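Local coordinates for putative ABC-transporter ATP-binding protein (Alicyclobacillus acidocaldarius, PDB 1Z47) that probably binds and hydrolyses ATP as the nucleotide-binding subunit of a putative ABC-type sulfate importer, at residues K22-G27 with K54-R59; R59-L64 with V72-K77; S199-H204 with L210-R215; V154-A159 with Q165-D170; G238-A243 with E279-V284. One frame throughout, in Å; residues are numbered along the deposited sequence.

Contact 1: K22-G27 with K54-R59; sequences KIYPGG and KTTILR
Thr-56 carries this contact for helix 54-59, meeting Tyr-24 and Lys-22 from the loop 22-27. At the start of the segment, the amine of Lys-54 is held by weak hydrogen bonds to the carbonyl oxygens of Gly-48 and Pro-49, and Thr-55 packs on Val-202 and Asp-170. Thr-56 faces the loop. Its OG1 stands anti to the carbonyl carbon (chi1 -57°), which presents both branches to Tyr-24: the ring carbon CE1 of Tyr-24 lies 4.0 Å from Thr-56 OG1 and equally near its CG2. The hydroxyl approaches the ring obliquely, and its hydrogen bond is spent on the carbonyl O of Arg-29. The methyl has a second, looser neighbour, with Thr-56 CG2 4.3 Å from Lys-22 CB. Next in line, Ile-57 packs on Val-31, while Leu-58 packs on Val-200, Val-202 and Leu-168 of the central sheet. Arg-59 closes the segment through a salt bridge from NH1 to Glu-65 OE1. The other oxygen of Glu-65, OE2, is a long and weak partner of the Lys-22 amine. Lys-22 NZ also makes a weak hydrogen bond to Tyr-24 OH at 3.3 Å. That phenol oxygen is bonded to Arg-29 NH1 as well, fixing the far end of the ring. Such an aromatic-bearing loop after the first strand, beside the helix that follows a P-loop (Walker A) sequence, is consistent with the A-loop region of ABC ATPases.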
# COMPACT_ATOMS: atom_id res chain seq x y z
N LYS B 22 -3.64 28.70 9.26
CA LYS B 22 -2.20 28.80 9.03
C LYS B 22 -2.07 28.63 7.53
O LYS B 22 -2.12 27.52 7.01
CB LYS B 22 -1.48 27.66 9.75
CG LYS B 22 -0.25 28.06 10.51
CD LYS B 22 0.92 28.39 9.61
CE LYS B 22 2.19 28.41 10.45
NZ LYS B 22 3.40 28.77 9.68
N ILE B 23 -1.92 29.74 6.83
CA ILE B 23 -1.86 29.74 5.37
C ILE B 23 -0.46 29.93 4.81
O ILE B 23 0.30 30.78 5.27
CB ILE B 23 -2.79 30.86 4.84
CG1 ILE B 23 -4.21 30.59 5.34
CG2 ILE B 23 -2.75 30.95 3.32
CD1 ILE B 23 -5.11 31.79 5.31
N TYR B 24 -0.12 29.13 3.80
CA TYR B 24 1.19 29.24 3.16
C TYR B 24 0.94 29.82 1.77
O TYR B 24 0.16 29.27 0.99
CB TYR B 24 1.87 27.87 3.06
CG TYR B 24 2.30 27.30 4.40
CD1 TYR B 24 1.39 26.68 5.25
CD2 TYR B 24 3.63 27.42 4.83
CE1 TYR B 24 1.79 26.17 6.51
CE2 TYR B 24 4.03 26.93 6.07
CZ TYR B 24 3.11 26.31 6.91
OH TYR B 24 3.52 25.87 8.14
N PRO B 25 1.61 30.93 1.44
CA PRO B 25 1.44 31.58 0.14
C PRO B 25 1.59 30.65 -1.06
O PRO B 25 1.16 30.98 -2.16
CB PRO B 25 2.50 32.67 0.16
CG PRO B 25 3.61 32.00 0.95
CD PRO B 25 2.82 31.44 2.11
N GLY B 26 2.23 29.50 -0.85
CA GLY B 26 2.44 28.58 -1.95
C GLY B 26 1.30 27.60 -2.14
O GLY B 26 1.29 26.83 -3.10
N GLY B 27 0.33 27.62 -1.22
CA GLY B 27 -0.80 26.71 -1.31
C GLY B 27 -0.66 25.53 -0.36
O GLY B 27 -1.20 25.54 0.75
N LYS B 54 -2.77 18.17 6.25
CA LYS B 54 -2.68 17.13 7.28
C LYS B 54 -1.41 17.20 8.13
O LYS B 54 -1.46 17.01 9.35
CB LYS B 54 -2.83 15.72 6.65
CG LYS B 54 -1.70 15.26 5.70
CD LYS B 54 -2.12 13.95 5.01
CE LYS B 54 -0.99 13.23 4.26
NZ LYS B 54 -0.51 13.98 3.09
N THR B 55 -0.27 17.47 7.51
CA THR B 55 0.98 17.53 8.27
C THR B 55 1.03 18.80 9.13
O THR B 55 1.44 18.77 10.31
CB THR B 55 2.20 17.45 7.32
OG1 THR B 55 2.15 16.20 6.62
CG2 THR B 55 3.51 17.52 8.09
N THR B 56 0.59 19.91 8.55
CA THR B 56 0.57 21.18 9.27
C THR B 56 -0.28 21.01 10.53
O THR B 56 0.11 21.46 11.60
CB THR B 56 0.00 22.30 8.40
OG1 THR B 56 0.79 22.38 7.19
CG2 THR B 56 0.06 23.67 9.14
N ILE B 57 -1.43 20.34 10.40
CA ILE B 57 -2.32 20.10 11.54
C ILE B 57 -1.59 19.30 12.63
O ILE B 57 -1.62 19.66 13.82
CB ILE B 57 -3.61 19.35 11.11
CG1 ILE B 57 -4.53 20.32 10.33
CG2 ILE B 57 -4.31 18.74 12.33
CD1 ILE B 57 -5.84 19.68 9.85
N LEU B 58 -0.94 18.20 12.24
CA LEU B 58 -0.19 17.38 13.20
C LEU B 58 0.84 18.28 13.91
O LEU B 58 0.97 18.24 15.14
CB LEU B 58 0.54 16.23 12.49
CG LEU B 58 0.98 15.15 13.47
CD1 LEU B 58 -0.21 14.24 13.80
CD2 LEU B 58 2.16 14.36 12.87
N ARG B 59 1.56 19.10 13.14
CA ARG B 59 2.57 20.00 13.69
C ARG B 59 1.95 21.11 14.58
O ARG B 59 2.59 21.58 15.52
CB ARG B 59 3.41 20.62 12.57
CG ARG B 59 4.25 19.59 11.81
CD ARG B 59 4.88 20.18 10.57
NE ARG B 59 5.72 21.32 10.90
CZ ARG B 59 6.84 21.24 11.63
NH1 ARG B 59 7.54 22.34 11.90
NH2 ARG B 59 7.25 20.06 12.09

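Contact 2: R59-L64 with V72-K77; sequences RLIAGL and VWIGGK
Leu-60 and Ile-61 meet Val-72 and Ile-74 in a buried van der Waals contact, methyl groups of the strand against the carbonyl oxygens and one side chain of the helix, where the last turn of the helix following the probable P-loop packs on strand 69-74 of the antiparallel sheet, the beta subdomain of the ABC ATPase fold. Val-72 CG1 reaches Leu-60 O at 4.2 Å, a light touch beside an oxygen already hydrogen-bonded to Arg-87 NH1; the same guanidinium bonds weakly to Ile-61 O. Phe-17, from the neighbouring strand 15-22, packs against Leu-60, Ile-61 and Val-72. Beyond these residues the two segments diverge. Gly-63 takes a positive phi of 101°, at which a beta carbon would press on the preceding carbonyl, and its N bonds to Arg-59 O at 2.9 Å to finish the helix. After Ile-74 the strand reverses in a type I' turn, with Lys-77 N 3.0 Å from Ile-74 O. Ile-74 reaches the helix by an extended chain: CG1 sits opposite the carbonyl carbon and chi2 is 178°, carrying the terminal methyl outward. There Ile-74 CD1 lies 3.9 Å from Ile-61 O and 4.2 Å from Ile-61 CG2.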
# COMPACT_ATOMS: atom_id res chain seq x y z
N ARG B 59 1.56 19.10 13.14
CA ARG B 59 2.57 20.00 13.69
C ARG B 59 1.95 21.11 14.58
O ARG B 59 2.59 21.58 15.52
CB ARG B 59 3.41 20.62 12.57
CG ARG B 59 4.25 19.59 11.81
CD ARG B 59 4.88 20.18 10.57
NE ARG B 59 5.72 21.32 10.90
CZ ARG B 59 6.84 21.24 11.63
NH1 ARG B 59 7.54 22.34 11.90
NH2 ARG B 59 7.25 20.06 12.09
N LEU B 60 0.71 21.50 14.28
CA LEU B 60 0.01 22.52 15.08
C LEU B 60 -0.34 21.93 16.45
O LEU B 60 -0.41 22.66 17.44
CB LEU B 60 -1.30 22.98 14.43
CG LEU B 60 -1.45 24.28 13.64
CD1 LEU B 60 -0.68 25.40 14.33
CD2 LEU B 60 -0.97 24.11 12.23
N ILE B 61 -0.58 20.62 16.50
CA ILE B 61 -0.91 19.96 17.75
C ILE B 61 0.38 19.81 18.58
O ILE B 61 0.36 19.89 19.82
CB ILE B 61 -1.50 18.55 17.52
CG1 ILE B 61 -2.81 18.64 16.75
CG2 ILE B 61 -1.74 17.86 18.87
CD1 ILE B 61 -3.41 17.28 16.38
N ALA B 62 1.50 19.61 17.89
CA ALA B 62 2.79 19.45 18.56
C ALA B 62 3.34 20.77 19.10
O ALA B 62 4.03 20.81 20.11
CB ALA B 62 3.80 18.83 17.60
N GLY B 63 3.02 21.86 18.42
CA GLY B 63 3.52 23.15 18.84
C GLY B 63 4.69 23.50 17.96
O GLY B 63 5.31 24.53 18.14
N LEU B 64 4.98 22.63 16.99
CA LEU B 64 6.08 22.88 16.06
C LEU B 64 5.70 24.03 15.14
O LEU B 64 6.56 24.65 14.53
CB LEU B 64 6.38 21.62 15.25
CG LEU B 64 7.07 20.53 16.08
CD1 LEU B 64 7.00 19.19 15.36
CD2 LEU B 64 8.53 20.96 16.34
N VAL B 72 -5.67 26.12 19.71
CA VAL B 72 -5.57 24.67 19.88
C VAL B 72 -5.67 24.32 21.36
O VAL B 72 -4.94 24.85 22.19
CB VAL B 72 -4.24 24.12 19.31
CG1 VAL B 72 -3.07 24.94 19.81
CG2 VAL B 72 -4.09 22.65 19.73
N TRP B 73 -6.56 23.39 21.66
CA TRP B 73 -6.78 22.96 23.03
C TRP B 73 -6.43 21.50 23.21
O TRP B 73 -6.64 20.68 22.31
CB TRP B 73 -8.24 23.17 23.40
CG TRP B 73 -8.61 24.60 23.52
CD1 TRP B 73 -8.50 25.56 22.57
CD2 TRP B 73 -9.13 25.23 24.69
NE1 TRP B 73 -8.92 26.77 23.07
CE2 TRP B 73 -9.31 26.60 24.37
CE3 TRP B 73 -9.46 24.78 25.97
CZ2 TRP B 73 -9.80 27.52 25.30
CZ3 TRP B 73 -9.95 25.69 26.89
CH2 TRP B 73 -10.12 27.05 26.55
N ILE B 74 -5.90 21.18 24.39
CA ILE B 74 -5.54 19.82 24.74
C ILE B 74 -5.90 19.60 26.21
O ILE B 74 -5.38 20.27 27.09
CB ILE B 74 -4.02 19.56 24.55
CG1 ILE B 74 -3.65 19.66 23.06
CG2 ILE B 74 -3.66 18.18 25.06
CD1 ILE B 74 -2.16 19.48 22.75
N GLY B 75 -6.80 18.64 26.45
CA GLY B 75 -7.23 18.36 27.81
C GLY B 75 -7.96 19.55 28.40
O GLY B 75 -7.86 19.83 29.60
N GLY B 76 -8.70 20.26 27.55
CA GLY B 76 -9.44 21.43 27.99
C GLY B 76 -8.50 22.56 28.36
O GLY B 76 -8.89 23.53 29.00
N LYS B 77 -7.25 22.43 27.94
CA LYS B 77 -6.22 23.41 28.24
C LYS B 77 -5.72 24.15 26.99
O LYS B 77 -5.07 23.57 26.12
CB LYS B 77 -5.06 22.71 28.93
CG LYS B 77 -3.84 23.57 29.24
CD LYS B 77 -2.75 22.72 29.91
CE LYS B 77 -1.49 23.53 30.19
NZ LYS B 77 -0.44 22.72 30.87

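Contact 3: S199-H204 with L210-R215; sequences SVFVTH and LEVADR
Strand 199-203, bearing Phe-201, leads into helix 206-212, which folds back over it and leaves helical geometry at Ala-213 (psi 147°), bringing Val-212 and Ala-213 above the strand. This is the start of a beta-alpha-beta crossover in the P-loop NTPase core, as the chain goes on to strand 215-220 of the same sheet. The contact is one ring against two small groups. Phe-201 CG lies between the backbone N and the carbonyl carbon (chi1 65°), and this lifts the phenyl off the sheet towards the helix end. Its outer atoms press obliquely on a single methyl: Phe-201 CE2 is 3.7 Å from Val-212 CG2. Met-43 and Phe-169, on the two flanking strands, touch the Phe-201 side chain, Phe-169 at the level of the beta carbons. With an alanine in place of Phe-201, Val-212 and Ala-213 would probably lose the surface they rest on, and a gap would open between sheet and helix end. Beyond the strand, His-204 ND1 bonds to Thr-178 OG1 of the second subunit. Ala-213 CB sits evenly 4.0 Å from Phe-201 CE2 and from its CZ, and the tightest approach is Phe-201 CZ to Val-212 CG2 at 3.4 Å.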
# COMPACT_ATOMS: atom_id res chain seq x y z
N SER B 199 -4.27 9.27 20.28
CA SER B 199 -3.28 9.24 19.21
C SER B 199 -3.77 9.82 17.88
O SER B 199 -4.92 9.62 17.49
CB SER B 199 -2.83 7.80 18.98
OG SER B 199 -2.21 7.25 20.13
N VAL B 200 -2.88 10.53 17.19
CA VAL B 200 -3.20 11.13 15.89
C VAL B 200 -2.04 10.77 14.94
O VAL B 200 -0.87 10.93 15.30
CB VAL B 200 -3.26 12.68 15.96
CG1 VAL B 200 -3.88 13.23 14.65
CG2 VAL B 200 -4.10 13.14 17.16
N PHE B 201 -2.36 10.31 13.73
CA PHE B 201 -1.30 9.97 12.79
C PHE B 201 -1.64 10.56 11.43
O PHE B 201 -2.80 10.79 11.12
CB PHE B 201 -1.10 8.45 12.72
CG PHE B 201 -2.27 7.70 12.15
CD1 PHE B 201 -2.32 7.36 10.79
CD2 PHE B 201 -3.32 7.29 12.98
CE1 PHE B 201 -3.38 6.63 10.28
CE2 PHE B 201 -4.39 6.55 12.49
CZ PHE B 201 -4.43 6.21 11.13
N VAL B 202 -0.61 10.81 10.64
CA VAL B 202 -0.76 11.40 9.31
C VAL B 202 -0.64 10.30 8.27
O VAL B 202 0.17 9.38 8.43
CB VAL B 202 0.35 12.46 9.08
CG1 VAL B 202 0.53 12.76 7.59
CG2 VAL B 202 -0.01 13.76 9.86
N THR B 203 -1.44 10.37 7.21
CA THR B 203 -1.38 9.35 6.17
C THR B 203 -2.04 9.76 4.85
O THR B 203 -3.03 10.50 4.83
CB THR B 203 -1.99 8.02 6.67
OG1 THR B 203 -1.79 7.00 5.69
CG2 THR B 203 -3.47 8.17 6.92
N HIS B 204 -1.49 9.28 3.74
CA HIS B 204 -2.08 9.56 2.44
C HIS B 204 -2.64 8.25 1.87
O HIS B 204 -3.06 8.19 0.71
CB HIS B 204 -1.03 10.18 1.50
CG HIS B 204 0.23 9.38 1.37
ND1 HIS B 204 0.27 8.15 0.75
CD2 HIS B 204 1.50 9.64 1.77
CE1 HIS B 204 1.51 7.68 0.77
NE2 HIS B 204 2.27 8.57 1.38
N LEU B 210 -8.53 3.32 7.31
CA LEU B 210 -9.67 2.46 7.65
C LEU B 210 -9.26 1.35 8.61
O LEU B 210 -10.03 0.95 9.49
CB LEU B 210 -10.26 1.79 6.41
CG LEU B 210 -10.88 2.65 5.30
CD1 LEU B 210 -11.22 1.75 4.10
CD2 LEU B 210 -12.14 3.37 5.80
N GLU B 211 -8.04 0.86 8.42
CA GLU B 211 -7.55 -0.24 9.23
C GLU B 211 -7.29 0.05 10.70
O GLU B 211 -7.62 -0.78 11.56
CB GLU B 211 -6.26 -0.77 8.63
CG GLU B 211 -5.56 -1.71 9.57
CD GLU B 211 -5.51 -3.13 9.07
OE1 GLU B 211 -6.43 -3.55 8.33
OE2 GLU B 211 -4.54 -3.82 9.43
N VAL B 212 -6.68 1.19 11.00
CA VAL B 212 -6.36 1.46 12.39
C VAL B 212 -7.07 2.60 13.09
O VAL B 212 -7.08 2.62 14.32
CB VAL B 212 -4.82 1.66 12.58
CG1 VAL B 212 -4.05 0.46 12.02
CG2 VAL B 212 -4.38 2.92 11.90
N ALA B 213 -7.67 3.52 12.36
CA ALA B 213 -8.32 4.66 13.03
C ALA B 213 -9.73 4.44 13.57
O ALA B 213 -10.53 3.68 13.00
CB ALA B 213 -8.31 5.87 12.11
N ASP B 214 -10.03 5.11 14.69
CA ASP B 214 -11.37 5.06 15.28
C ASP B 214 -12.23 5.97 14.39
O ASP B 214 -13.34 5.61 14.01
CB ASP B 214 -11.32 5.57 16.72
CG ASP B 214 -10.57 4.63 17.64
OD1 ASP B 214 -9.67 5.09 18.36
OD2 ASP B 214 -10.89 3.43 17.61
N ARG B 215 -11.69 7.14 14.08
CA ARG B 215 -12.33 8.10 13.17
C ARG B 215 -11.28 8.73 12.26
O ARG B 215 -10.11 8.91 12.63
CB ARG B 215 -13.10 9.21 13.91
CG ARG B 215 -14.43 8.73 14.51
CD ARG B 215 -15.25 9.90 14.99
NE ARG B 215 -14.55 10.64 16.04
CZ ARG B 215 -14.83 11.88 16.38
NH1 ARG B 215 -15.80 12.55 15.74
NH2 ARG B 215 -14.15 12.46 17.36

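Contact 4: V154-A159 with Q165-D170; sequences VALARA and QVLLFD
Phe-169 N probably donates to Val-200 O, a bond between parallel neighbours that builds strand 166-170 into the central sheet, and the phenyl ring of the same residue meets Leu-156 on helix 154-159. The strand ends in Asp-170 after a run of hydrophobic residues, consistent with the Walker B strand of ABC ATPases, and helix 148-160 begins within a Leu-Ser-Gly-Gly-Gln sequence, as expected of the ABC signature. The contact thus probably joins the helical subdomain to the sheet of the nucleotide-binding core. Helix and strand run roughly antiparallel, their axes 10.4 Å apart at closest approach and at 147° to each other, so only side chains span the distance. Leu-167 and Phe-169, two residues apart, share the face of the strand that looks to the helix, while Leu-168 between them packs on the other side, against helix 54-62. Leu-156 starts off to the side of the strand, but with CG opposite the backbone N (chi1 178°) its end swings inward. One methyl then serves both partners: Leu-156 CD1 lies 3.8 Å from Phe-169 CZ, meeting the ring obliquely. On its other contact the two leucine side chains cross at about a right angle, with Leu-156 CD1 3.9 Å from Leu-167 CD2. Val-92, on strand 89-93, touches both Phe-169 and Ala-159. One turn along the helix, the second branch of Leu-167 finds a looser partner, its CD1 4.4 Å from Ala-159 CB.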
# COMPACT_ATOMS: atom_id res chain seq x y z
N VAL B 154 11.47 0.90 19.61
CA VAL B 154 12.23 1.66 20.60
C VAL B 154 11.81 3.13 20.60
O VAL B 154 11.69 3.74 21.66
CB VAL B 154 13.78 1.54 20.36
CG1 VAL B 154 14.54 2.37 21.38
CG2 VAL B 154 14.22 0.07 20.47
N ALA B 155 11.56 3.68 19.42
CA ALA B 155 11.15 5.08 19.31
C ALA B 155 9.79 5.28 19.99
O ALA B 155 9.56 6.28 20.67
CB ALA B 155 11.07 5.48 17.80
N LEU B 156 8.88 4.33 19.82
CA LEU B 156 7.58 4.44 20.46
C LEU B 156 7.75 4.34 21.99
O LEU B 156 7.05 5.02 22.75
CB LEU B 156 6.62 3.35 19.96
CG LEU B 156 5.21 3.29 20.57
CD1 LEU B 156 4.50 4.64 20.41
CD2 LEU B 156 4.40 2.19 19.89
N ALA B 157 8.70 3.52 22.44
CA ALA B 157 8.94 3.38 23.89
C ALA B 157 9.47 4.70 24.50
O ALA B 157 9.01 5.13 25.56
CB ALA B 157 9.93 2.22 24.16
N ARG B 158 10.43 5.33 23.81
CA ARG B 158 11.01 6.61 24.23
C ARG B 158 9.93 7.68 24.33
O ARG B 158 9.88 8.42 25.30
CB ARG B 158 12.06 7.09 23.21
CG ARG B 158 12.60 8.50 23.45
CD ARG B 158 13.77 8.84 22.53
NE ARG B 158 13.37 8.83 21.12
CZ ARG B 158 14.20 9.01 20.09
NH1 ARG B 158 13.73 8.98 18.84
NH2 ARG B 158 15.50 9.21 20.28
N ALA B 159 9.08 7.76 23.32
CA ALA B 159 8.00 8.75 23.30
C ALA B 159 7.02 8.54 24.44
O ALA B 159 6.54 9.51 25.02
CB ALA B 159 7.24 8.69 21.95
N GLN B 165 0.13 12.72 27.17
CA GLN B 165 -1.33 12.75 27.07
C GLN B 165 -1.70 12.42 25.62
O GLN B 165 -2.67 11.69 25.34
CB GLN B 165 -1.87 14.15 27.38
CG GLN B 165 -2.21 14.47 28.82
CD GLN B 165 -2.90 15.84 28.93
OE1 GLN B 165 -3.98 16.04 28.37
NE2 GLN B 165 -2.28 16.77 29.65
N VAL B 166 -0.93 13.01 24.71
CA VAL B 166 -1.15 12.83 23.28
C VAL B 166 0.08 12.21 22.60
O VAL B 166 1.22 12.53 22.91
CB VAL B 166 -1.49 14.17 22.60
CG1 VAL B 166 -1.82 13.94 21.13
CG2 VAL B 166 -2.70 14.84 23.30
N LEU B 167 -0.20 11.32 21.65
CA LEU B 167 0.83 10.63 20.90
C LEU B 167 0.65 11.05 19.42
O LEU B 167 -0.45 10.88 18.86
CB LEU B 167 0.63 9.13 21.08
CG LEU B 167 1.82 8.17 21.01
CD1 LEU B 167 2.88 8.57 22.03
CD2 LEU B 167 1.32 6.75 21.28
N LEU B 168 1.69 11.62 18.82
CA LEU B 168 1.65 12.05 17.41
C LEU B 168 2.59 11.26 16.49
O LEU B 168 3.80 11.18 16.74
CB LEU B 168 2.01 13.53 17.33
CG LEU B 168 1.18 14.44 18.26
CD1 LEU B 168 1.64 15.88 18.10
CD2 LEU B 168 -0.30 14.28 17.92
N PHE B 169 2.05 10.72 15.39
CA PHE B 169 2.88 9.96 14.44
C PHE B 169 2.97 10.68 13.10
O PHE B 169 1.94 10.96 12.50
CB PHE B 169 2.29 8.56 14.21
CG PHE B 169 2.23 7.71 15.44
CD1 PHE B 169 1.24 7.90 16.39
CD2 PHE B 169 3.19 6.72 15.66
CE1 PHE B 169 1.19 7.12 17.54
CE2 PHE B 169 3.16 5.94 16.81
CZ PHE B 169 2.16 6.14 17.75
N ASP B 170 4.17 11.00 12.64
CA ASP B 170 4.30 11.65 11.34
C ASP B 170 4.92 10.70 10.32
O ASP B 170 6.13 10.76 10.06
CB ASP B 170 5.16 12.91 11.44
CG ASP B 170 5.06 13.79 10.20
OD1 ASP B 170 5.82 14.78 10.13
OD2 ASP B 170 4.23 13.50 9.29

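Contact 5: G238-A243 with E279-V284; sequences GTLFVA and EVAVVV
Leu-240 extends CG opposite its backbone N (chi1 170°), and Val-283 places CG1 likewise while CG2 lies opposite the carbonyl carbon; together these torsions bring Leu-240 CD1 to Val-283 CG2 at 3.6 Å. The pair belongs to the junction between the ATPase part of the chain and what is, by family, the C-terminal regulatory domain, probably of the OB group: helix 240-245 rests on strand 279-284, the middle of a three-stranded antiparallel sheet. Leu-240 fits over Ala-281, whose CB is reached by both branches, Leu-240 CD1 and Leu-240 CD2 each standing 3.7 Å away. Leu-240 and Val-283 cross obliquely, and the small Ala-281 lets the leucine come close to the strand. Phe-353, from the adjoining strand 351-354, touches both Leu-240 and Ala-243 and widens the apolar patch. The start of the helix is fixed by Thr-239 at the N-cap: its OG1 accepts from Val-242 N over 3.2 Å in a nearly straight bond (167°), and Glu-225 OE1 is a further partner of that hydroxyl. On the side turned from the regulatory domain, Phe-241 stacks with His-220 and Phe-245. One turn after Leu-240, the helix meets the strand again: Val-283 CG1 is 4.4 Å from Ala-243 CB and 4.1 Å from Ala-243 O.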
# COMPACT_ATOMS: atom_id res chain seq x y z
N GLY B 238 -19.41 12.26 2.52
CA GLY B 238 -20.07 13.55 2.52
C GLY B 238 -19.88 14.34 1.25
O GLY B 238 -20.70 15.19 0.91
N THR B 239 -18.80 14.08 0.52
CA THR B 239 -18.55 14.82 -0.71
C THR B 239 -17.99 13.90 -1.77
O THR B 239 -17.59 12.76 -1.49
CB THR B 239 -17.56 15.96 -0.47
OG1 THR B 239 -16.28 15.40 -0.17
CG2 THR B 239 -18.02 16.83 0.69
N LEU B 240 -17.95 14.39 -3.00
CA LEU B 240 -17.41 13.59 -4.07
C LEU B 240 -15.95 13.28 -3.74
O LEU B 240 -15.46 12.18 -4.04
CB LEU B 240 -17.51 14.35 -5.40
CG LEU B 240 -16.78 13.74 -6.59
CD1 LEU B 240 -17.35 12.35 -6.94
CD2 LEU B 240 -16.97 14.69 -7.79
N PHE B 241 -15.25 14.23 -3.13
CA PHE B 241 -13.85 13.99 -2.79
C PHE B 241 -13.71 12.80 -1.84
O PHE B 241 -12.85 11.94 -2.07
CB PHE B 241 -13.16 15.21 -2.13
CG PHE B 241 -11.70 14.96 -1.85
CD1 PHE B 241 -10.78 14.97 -2.89
CD2 PHE B 241 -11.27 14.61 -0.57
CE1 PHE B 241 -9.45 14.63 -2.68
CE2 PHE B 241 -9.92 14.25 -0.34
CZ PHE B 241 -9.02 14.26 -1.39
N VAL B 242 -14.52 12.76 -0.79
CA VAL B 242 -14.46 11.64 0.16
C VAL B 242 -14.81 10.35 -0.57
O VAL B 242 -14.15 9.32 -0.42
CB VAL B 242 -15.45 11.80 1.38
CG1 VAL B 242 -15.34 10.58 2.31
CG2 VAL B 242 -15.12 13.08 2.16
N ALA B 243 -15.83 10.42 -1.42
CA ALA B 243 -16.25 9.26 -2.17
C ALA B 243 -15.17 8.71 -3.10
O ALA B 243 -15.04 7.51 -3.29
CB ALA B 243 -17.53 9.59 -2.97
N GLU B 279 -24.68 18.43 -14.77
CA GLU B 279 -23.80 17.25 -14.79
C GLU B 279 -23.56 16.72 -13.38
O GLU B 279 -23.53 17.50 -12.42
CB GLU B 279 -22.46 17.62 -15.44
CG GLU B 279 -22.59 18.03 -16.90
CD GLU B 279 -21.27 18.40 -17.52
OE1 GLU B 279 -20.43 19.01 -16.83
OE2 GLU B 279 -21.06 18.09 -18.71
N VAL B 280 -23.44 15.40 -13.25
CA VAL B 280 -23.17 14.78 -11.94
C VAL B 280 -22.04 13.79 -12.14
O VAL B 280 -21.74 13.39 -13.28
CB VAL B 280 -24.37 13.94 -11.40
CG1 VAL B 280 -25.57 14.80 -11.15
CG2 VAL B 280 -24.72 12.85 -12.41
N ALA B 281 -21.42 13.40 -11.02
CA ALA B 281 -20.38 12.39 -11.04
C ALA B 281 -21.07 11.14 -10.51
O ALA B 281 -21.72 11.19 -9.47
CB ALA B 281 -19.20 12.77 -10.09
N VAL B 282 -20.98 10.05 -11.24
CA VAL B 282 -21.55 8.81 -10.76
C VAL B 282 -20.33 8.08 -10.17
O VAL B 282 -19.28 8.00 -10.82
CB VAL B 282 -22.12 7.96 -11.90
CG1 VAL B 282 -23.03 6.88 -11.34
CG2 VAL B 282 -22.82 8.84 -12.87
N VAL B 283 -20.46 7.58 -8.95
CA VAL B 283 -19.37 6.84 -8.31
C VAL B 283 -19.82 5.40 -8.07
O VAL B 283 -20.81 5.15 -7.39
CB VAL B 283 -18.97 7.52 -6.98
CG1 VAL B 283 -17.78 6.79 -6.32
CG2 VAL B 283 -18.55 8.96 -7.25
N VAL B 284 -19.10 4.45 -8.65
CA VAL B 284 -19.44 3.04 -8.51
C VAL B 284 -18.20 2.25 -8.13
O VAL B 284 -17.21 2.25 -8.85
CB VAL B 284 -20.04 2.47 -9.85
CG1 VAL B 284 -20.39 0.98 -9.70
CG2 VAL B 284 -21.28 3.30 -10.26

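In the fold
Contacts 1 to 4 belong to one ABC ATPase domain, and contact 5 joins it to the regulatory domain. Helix 54-62 runs through contacts 1 and 2 (centres 15 Å apart). It lies on the sheet used by contacts 3 and 4: Leu-58 CD2 reaches Phe-169 O at 3.4 Å, and Leu-58 CB meets Val-202 CG2 at 3.6 Å. Contacts 3 and 4 sit on neighbouring strands (centres 14 Å apart). Near the probable nucleotide site, Thr-55 CG2 of the P-loop pattern lies 4.1 Å from Asp-170 OD1 in contact 4. Contact 5 touches none of the others; its nearest atoms are about 9 Å from contacts 1 and 3, and its centre about 36 Å from that of contact 4.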